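Local coordinates for protein deferrochelatase (Vibrio cholerae, PDB 5DE0) that binds heme b and probably acts as a peroxidase of the dye-decolorizing (DyP) type, at residues 15-29 with 123-135. Residues are numbered along the deposited sequence; the frame is centred on the assembly and turned at random.
Sequences AGPFALYTLLKVRQN and QDIEIVDETYGFR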
loop_
_atom_site.group_PDB
_atom_site.type_symbol
_atom_site.label_atom_id
_atom_site.label_comp_id
_atom_site.label_asym_id
_atom_site.label_seq_id
_atom_site.Cartn_x
_atom_site.Cartn_y
_atom_site.Cartn_z
ATOM N N ALA B 15 14.681 -5.497 -9.613
ATOM C CA ALA B 15 13.483 -5.364 -8.790
ATOM C C ALA B 15 12.230 -5.188 -9.643
ATOM O O ALA B 15 12.248 -4.482 -10.651
ATOM C CB ALA B 15 13.633 -4.196 -7.828
ATOM N N GLY B 16 11.147 -5.846 -9.238
ATOM C CA GLY B 16 9.873 -5.702 -9.917
ATOM C C GLY B 16 9.195 -4.403 -9.532
ATOM O O GLY B 16 9.653 -3.712 -8.626
ATOM N N PRO B 17 8.096 -4.062 -10.222
ATOM C CA PRO B 17 7.314 -2.841 -9.981
ATOM C C PRO B 17 6.787 -2.729 -8.549
ATOM O O PRO B 17 6.478 -1.626 -8.091
ATOM C CB PRO B 17 6.152 -2.968 -10.972
ATOM C CG PRO B 17 6.663 -3.855 -12.040
ATOM C CD PRO B 17 7.569 -4.834 -11.359
ATOM N N PHE B 18 6.683 -3.860 -7.857
ATOM C CA PHE B 18 6.189 -3.886 -6.485
ATOM C C PHE B 18 7.045 -4.811 -5.634
ATOM O O PHE B 18 7.554 -5.816 -6.127
ATOM C CB PHE B 18 4.730 -4.343 -6.439
ATOM C CG PHE B 18 3.828 -3.571 -7.351
ATOM C CD1 PHE B 18 3.212 -2.412 -6.914
ATOM C CD2 PHE B 18 3.597 -4.003 -8.650
ATOM C CE1 PHE B 18 2.375 -1.694 -7.756
ATOM C CE2 PHE B 18 2.765 -3.291 -9.495
ATOM C CZ PHE B 18 2.152 -2.136 -9.047
ATOM N N ALA B 19 7.194 -4.482 -4.356
ATOM C CA ALA B 19 8.010 -5.299 -3.468
ATOM C C ALA B 19 7.454 -5.358 -2.048
ATOM O O ALA B 19 6.771 -4.441 -1.591
ATOM C CB ALA B 19 9.438 -4.787 -3.445
ATOM N N LEU B 20 7.753 -6.454 -1.359
ATOM C CA LEU B 20 7.382 -6.616 0.039
ATOM C C LEU B 20 8.623 -6.771 0.908
ATOM O O LEU B 20 9.482 -7.608 0.637
ATOM C CB LEU B 20 6.466 -7.828 0.220
ATOM C CG LEU B 20 6.229 -8.264 1.667
ATOM C CD1 LEU B 20 5.513 -7.172 2.445
ATOM C CD2 LEU B 20 5.449 -9.568 1.717
ATOM N N TYR B 21 8.713 -5.955 1.952
ATOM C CA TYR B 21 9.815 -6.053 2.900
ATOM C C TYR B 21 9.272 -6.214 4.314
ATOM O O TYR B 21 8.759 -5.260 4.899
ATOM C CB TYR B 21 10.711 -4.819 2.830
ATOM C CG TYR B 21 11.011 -4.324 1.435
ATOM C CD1 TYR B 21 12.080 -4.832 0.710
ATOM C CD2 TYR B 21 10.236 -3.328 0.850
ATOM C CE1 TYR B 21 12.364 -4.369 -0.561
ATOM C CE2 TYR B 21 10.514 -2.857 -0.418
ATOM C CZ TYR B 21 11.579 -3.379 -1.119
ATOM O OH TYR B 21 11.856 -2.914 -2.386
ATOM N N THR B 22 9.397 -7.418 4.862
ATOM C CA THR B 22 8.827 -7.714 6.169
ATOM C C THR B 22 9.897 -8.042 7.208
ATOM O O THR B 22 10.718 -8.940 7.012
ATOM C CB THR B 22 7.832 -8.887 6.081
ATOM O OG1 THR B 22 6.783 -8.554 5.163
ATOM C CG2 THR B 22 7.224 -9.179 7.443
ATOM N N LEU B 23 9.882 -7.298 8.309
ATOM C CA LEU B 23 10.746 -7.580 9.447
ATOM C C LEU B 23 9.905 -8.160 10.578
ATOM O O LEU B 23 8.907 -7.565 10.982
ATOM C CB LEU B 23 11.471 -6.314 9.913
ATOM C CG LEU B 23 12.340 -5.582 8.886
ATOM C CD1 LEU B 23 13.080 -4.422 9.538
ATOM C CD2 LEU B 23 13.319 -6.536 8.231
ATOM N N LEU B 24 10.300 -9.323 11.089
ATOM C CA LEU B 24 9.526 -9.965 12.146
ATOM C C LEU B 24 10.407 -10.530 13.257
ATOM O O LEU B 24 11.600 -10.772 13.068
ATOM C CB LEU B 24 8.639 -11.071 11.559
ATOM C CG LEU B 24 9.291 -12.245 10.821
ATOM C CD1 LEU B 24 9.523 -13.420 11.758
ATOM C CD2 LEU B 24 8.446 -12.670 9.628
ATOM N N LYS B 25 9.801 -10.727 14.422
ATOM C CA LYS B 25 10.488 -11.289 15.575
ATOM C C LYS B 25 9.855 -12.629 15.931
ATOM O O LYS B 25 8.634 -12.770 15.890
ATOM C CB LYS B 25 10.420 -10.327 16.763
ATOM C CG LYS B 25 11.277 -10.721 17.953
ATOM C CD LYS B 25 12.737 -10.347 17.738
ATOM C CE LYS B 25 13.589 -10.767 18.929
ATOM N NZ LYS B 25 15.032 -10.467 18.723
ATOM N N VAL B 26 10.684 -13.612 16.269
ATOM C CA VAL B 26 10.187 -14.940 16.607
ATOM C C VAL B 26 10.023 -15.090 18.116
ATOM O O VAL B 26 11.004 -15.104 18.860
ATOM C CB VAL B 26 11.123 -16.039 16.079
ATOM C CG1 VAL B 26 10.518 -17.411 16.324
ATOM C CG2 VAL B 26 11.394 -15.830 14.595
ATOM N N ARG B 27 8.776 -15.202 18.563
ATOM C CA ARG B 27 8.477 -15.225 19.992
ATOM C C ARG B 27 8.397 -16.637 20.575
ATOM O O ARG B 27 8.877 -16.886 21.681
ATOM C CB ARG B 27 7.168 -14.478 20.264
ATOM C CG ARG B 27 7.280 -12.972 20.107
ATOM C CD ARG B 27 8.464 -12.437 20.904
ATOM N NE ARG B 27 8.629 -10.996 20.746
ATOM C CZ ARG B 27 9.626 -10.295 21.278
ATOM N NH1 ARG B 27 10.556 -10.901 22.003
ATOM N NH2 ARG B 27 9.695 -8.985 21.080
ATOM N N GLN B 28 7.788 -17.557 19.836
ATOM C CA GLN B 28 7.648 -18.930 20.309
ATOM C C GLN B 28 7.565 -19.914 19.146
ATOM O O GLN B 28 7.530 -19.504 17.985
ATOM C CB GLN B 28 6.411 -19.068 21.198
ATOM C CG GLN B 28 5.108 -18.741 20.487
ATOM C CD GLN B 28 3.883 -19.108 21.300
ATOM O OE1 GLN B 28 3.947 -19.244 22.523
ATOM N NE2 GLN B 28 2.754 -19.276 20.622
ATOM N N ASN B 29 7.525 -21.205 19.475
ATOM C CA ASN B 29 7.434 -22.283 18.487
ATOM C C ASN B 29 8.415 -22.114 17.335
ATOM O O ASN B 29 8.033 -22.177 16.167
ATOM C CB ASN B 29 6.006 -22.385 17.942
ATOM C CG ASN B 29 5.043 -22.984 18.948
ATOM O OD1 ASN B 29 5.401 -23.885 19.706
ATOM N ND2 ASN B 29 3.813 -22.488 18.960
ATOM N N GLN B 123 0.584 -16.613 15.645
ATOM C CA GLN B 123 0.662 -16.390 17.087
ATOM C C GLN B 123 2.075 -16.603 17.623
ATOM O O GLN B 123 2.376 -16.269 18.770
ATOM C CB GLN B 123 -0.316 -17.311 17.819
ATOM C CG GLN B 123 -1.770 -17.088 17.445
ATOM C CD GLN B 123 -2.255 -15.694 17.792
ATOM O OE1 GLN B 123 -2.537 -14.886 16.908
ATOM N NE2 GLN B 123 -2.348 -15.405 19.086
ATOM N N ASP B 124 2.936 -17.167 16.782
ATOM C CA ASP B 124 4.317 -17.445 17.159
ATOM C C ASP B 124 5.227 -16.281 16.784
ATOM O O ASP B 124 6.403 -16.258 17.143
ATOM C CB ASP B 124 4.809 -18.727 16.481
ATOM C CG ASP B 124 3.834 -19.881 16.631
ATOM O OD1 ASP B 124 3.197 -19.993 17.700
ATOM O OD2 ASP B 124 3.703 -20.673 15.672
ATOM N N ILE B 125 4.662 -15.312 16.072
ATOM C CA ILE B 125 5.434 -14.262 15.418
ATOM C C ILE B 125 4.883 -12.871 15.718
ATOM O O ILE B 125 3.670 -12.684 15.819
ATOM C CB ILE B 125 5.454 -14.485 13.884
ATOM C CG1 ILE B 125 6.298 -15.708 13.539
ATOM C CG2 ILE B 125 5.991 -13.273 13.144
ATOM C CD1 ILE B 125 7.721 -15.587 13.998
ATOM N N GLU B 126 5.779 -11.902 15.872
ATOM C CA GLU B 126 5.380 -10.502 15.869
ATOM C C GLU B 126 6.054 -9.761 14.721
ATOM O O GLU B 126 7.280 -9.674 14.663
ATOM C CB GLU B 126 5.718 -9.833 17.196
ATOM C CG GLU B 126 5.444 -8.336 17.202
ATOM C CD GLU B 126 5.646 -7.712 18.567
ATOM O OE1 GLU B 126 5.631 -8.457 19.569
ATOM O OE2 GLU B 126 5.832 -6.481 18.638
ATOM N N ILE B 127 5.247 -9.231 13.808
ATOM C CA ILE B 127 5.767 -8.474 12.676
ATOM C C ILE B 127 6.151 -7.060 13.106
ATOM O O ILE B 127 5.286 -6.223 13.358
ATOM C CB ILE B 127 4.742 -8.406 11.526
ATOM C CG1 ILE B 127 4.365 -9.817 11.063
ATOM C CG2 ILE B 127 5.287 -7.579 10.369
ATOM C CD1 ILE B 127 3.377 -9.843 9.916
ATOM N N VAL B 128 7.453 -6.806 13.195
ATOM C CA VAL B 128 7.963 -5.519 13.656
ATOM C C VAL B 128 7.711 -4.419 12.629
ATOM O O VAL B 128 7.384 -3.284 12.982
ATOM C CB VAL B 128 9.472 -5.596 13.961
ATOM C CG1 VAL B 128 9.982 -4.265 14.495
ATOM C CG2 VAL B 128 9.750 -6.711 14.953
ATOM N N ASP B 129 7.867 -4.759 11.355
ATOM C CA ASP B 129 7.629 -3.808 10.280
ATOM C C ASP B 129 7.185 -4.539 9.017
ATOM O O ASP B 129 7.672 -5.626 8.710
ATOM C CB ASP B 129 8.885 -2.979 10.002
ATOM C CG ASP B 129 8.566 -1.595 9.459
ATOM O OD1 ASP B 129 7.377 -1.314 9.195
ATOM O OD2 ASP B 129 9.507 -0.789 9.288
ATOM N N GLU B 130 6.250 -3.935 8.291
ATOM C CA GLU B 130 5.727 -4.512 7.060
ATOM C C GLU B 130 5.563 -3.412 6.021
ATOM O O GLU B 130 4.631 -2.611 6.093
ATOM C CB GLU B 130 4.393 -5.220 7.318
ATOM C CG GLU B 130 3.748 -5.831 6.081
ATOM C CD GLU B 130 2.434 -6.527 6.395
ATOM O OE1 GLU B 130 2.101 -6.655 7.592
ATOM O OE2 GLU B 130 1.734 -6.944 5.447
ATOM N N THR B 131 6.479 -3.369 5.060
ATOM C CA THR B 131 6.495 -2.282 4.089
ATOM C C THR B 131 6.268 -2.773 2.667
ATOM O O THR B 131 6.989 -3.642 2.174
ATOM C CB THR B 131 7.828 -1.510 4.137
ATOM O OG1 THR B 131 8.140 -1.174 5.493
ATOM C CG2 THR B 131 7.737 -0.238 3.311
ATOM N N TYR B 132 5.257 -2.207 2.014
ATOM C CA TYR B 132 4.978 -2.507 0.616
ATOM C C TYR B 132 5.541 -1.413 -0.282
ATOM O O TYR B 132 5.032 -0.291 -0.301
ATOM C CB TYR B 132 3.475 -2.663 0.386
ATOM C CG TYR B 132 2.885 -3.902 1.025
ATOM C CD1 TYR B 132 2.406 -3.874 2.329
ATOM C CD2 TYR B 132 2.811 -5.099 0.325
ATOM C CE1 TYR B 132 1.868 -5.001 2.917
ATOM C CE2 TYR B 132 2.274 -6.233 0.906
ATOM C CZ TYR B 132 1.804 -6.177 2.202
ATOM O OH TYR B 132 1.270 -7.303 2.785
ATOM N N GLY B 133 6.594 -1.748 -1.019
ATOM C CA GLY B 133 7.240 -0.795 -1.901
ATOM C C GLY B 133 6.653 -0.823 -3.299
ATOM O O GLY B 133 6.069 -1.824 -3.719
ATOM N N PHE B 134 6.798 0.284 -4.019
ATOM C CA PHE B 134 6.309 0.367 -5.387
ATOM C C PHE B 134 7.208 1.255 -6.235
ATOM O O PHE B 134 7.690 2.287 -5.772
ATOM C CB PHE B 134 4.866 0.886 -5.422
ATOM C CG PHE B 134 4.661 2.187 -4.691
ATOM C CD1 PHE B 134 4.830 3.400 -5.341
ATOM C CD2 PHE B 134 4.278 2.197 -3.359
ATOM C CE1 PHE B 134 4.635 4.597 -4.671
ATOM C CE2 PHE B 134 4.081 3.389 -2.685
ATOM C CZ PHE B 134 4.258 4.590 -3.342
ATOM N N ARG B 135 7.442 0.836 -7.473
ATOM C CA ARG B 135 8.179 1.654 -8.425
ATOM C C ARG B 135 7.430 2.965 -8.630
ATOM O O ARG B 135 6.218 2.969 -8.858
ATOM C CB ARG B 135 8.362 0.918 -9.753
ATOM C CG ARG B 135 9.230 1.648 -10.760
ATOM C CD ARG B 135 9.372 0.835 -12.034
ATOM N NE ARG B 135 10.015 -0.453 -11.788
ATOM C CZ ARG B 135 10.006 -1.468 -12.647
ATOM N NH1 ARG B 135 9.379 -1.350 -13.809
ATOM N NH2 ARG B 135 10.619 -2.603 -12.340
HETATM O O HOH W 1 11.341 -1.565 -9.633
HETATM O O HOH W 2 4.841 0.387 -9.471
HETATM O O HOH W 3 9.931 -2.818 6.232
#
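Leu20 and Tyr132 sit as a non-hydrogen-bonded antiparallel pair, and Leu20 lays CD1 over one face of the tyrosine ring, 3.9 Å from its centroid and 19° off the normal, a CH-pi contact. Tyr132 OH in turn donates to Glu130 OE2 at 2.7 Å; this carboxylate also binds the second subunit, so the pair borders the dimer interface. Farther along this face, beneath helix 108-117, Thr22 OG1 is buried without a polar partner. The packing is equally close where Leu24 CD1 meets Ile125 CD1 at 3.6 Å; Ile125 CD1 also touches Val26 CG2. On the other face, Gly133 lets the Tyr21 ring lie across its backbone, with Tyr21 CE2 4.1 Å from Gly133 N.

Close to the surface, buried Asp124 is still firmly gripped: its OD1 accepts from Gln28 NE2, nearly along the C-O axis, and from Asn29 ND2, above the carboxylate plane, while its O takes Arg27 N and Gln28 N. The solvent side is looser: the exposed side chains of Arg27 and Glu126 run alongside each other, but Arg27 NE and Glu126 OE1 stay 4.1 Å apart, too far for a salt bridge. At the far end, Arg135 turns one guanidinium face to Pro17 CA, which lies toward the rim.

Between these ends, two residues, Val128 and Asp129, stand opposite the single Leu23, a classic beta bulge in the outermost strand, within this chain, of the four-stranded antiparallel sheet of the N-terminal ferredoxin-like half characteristic of DyP-type peroxidases.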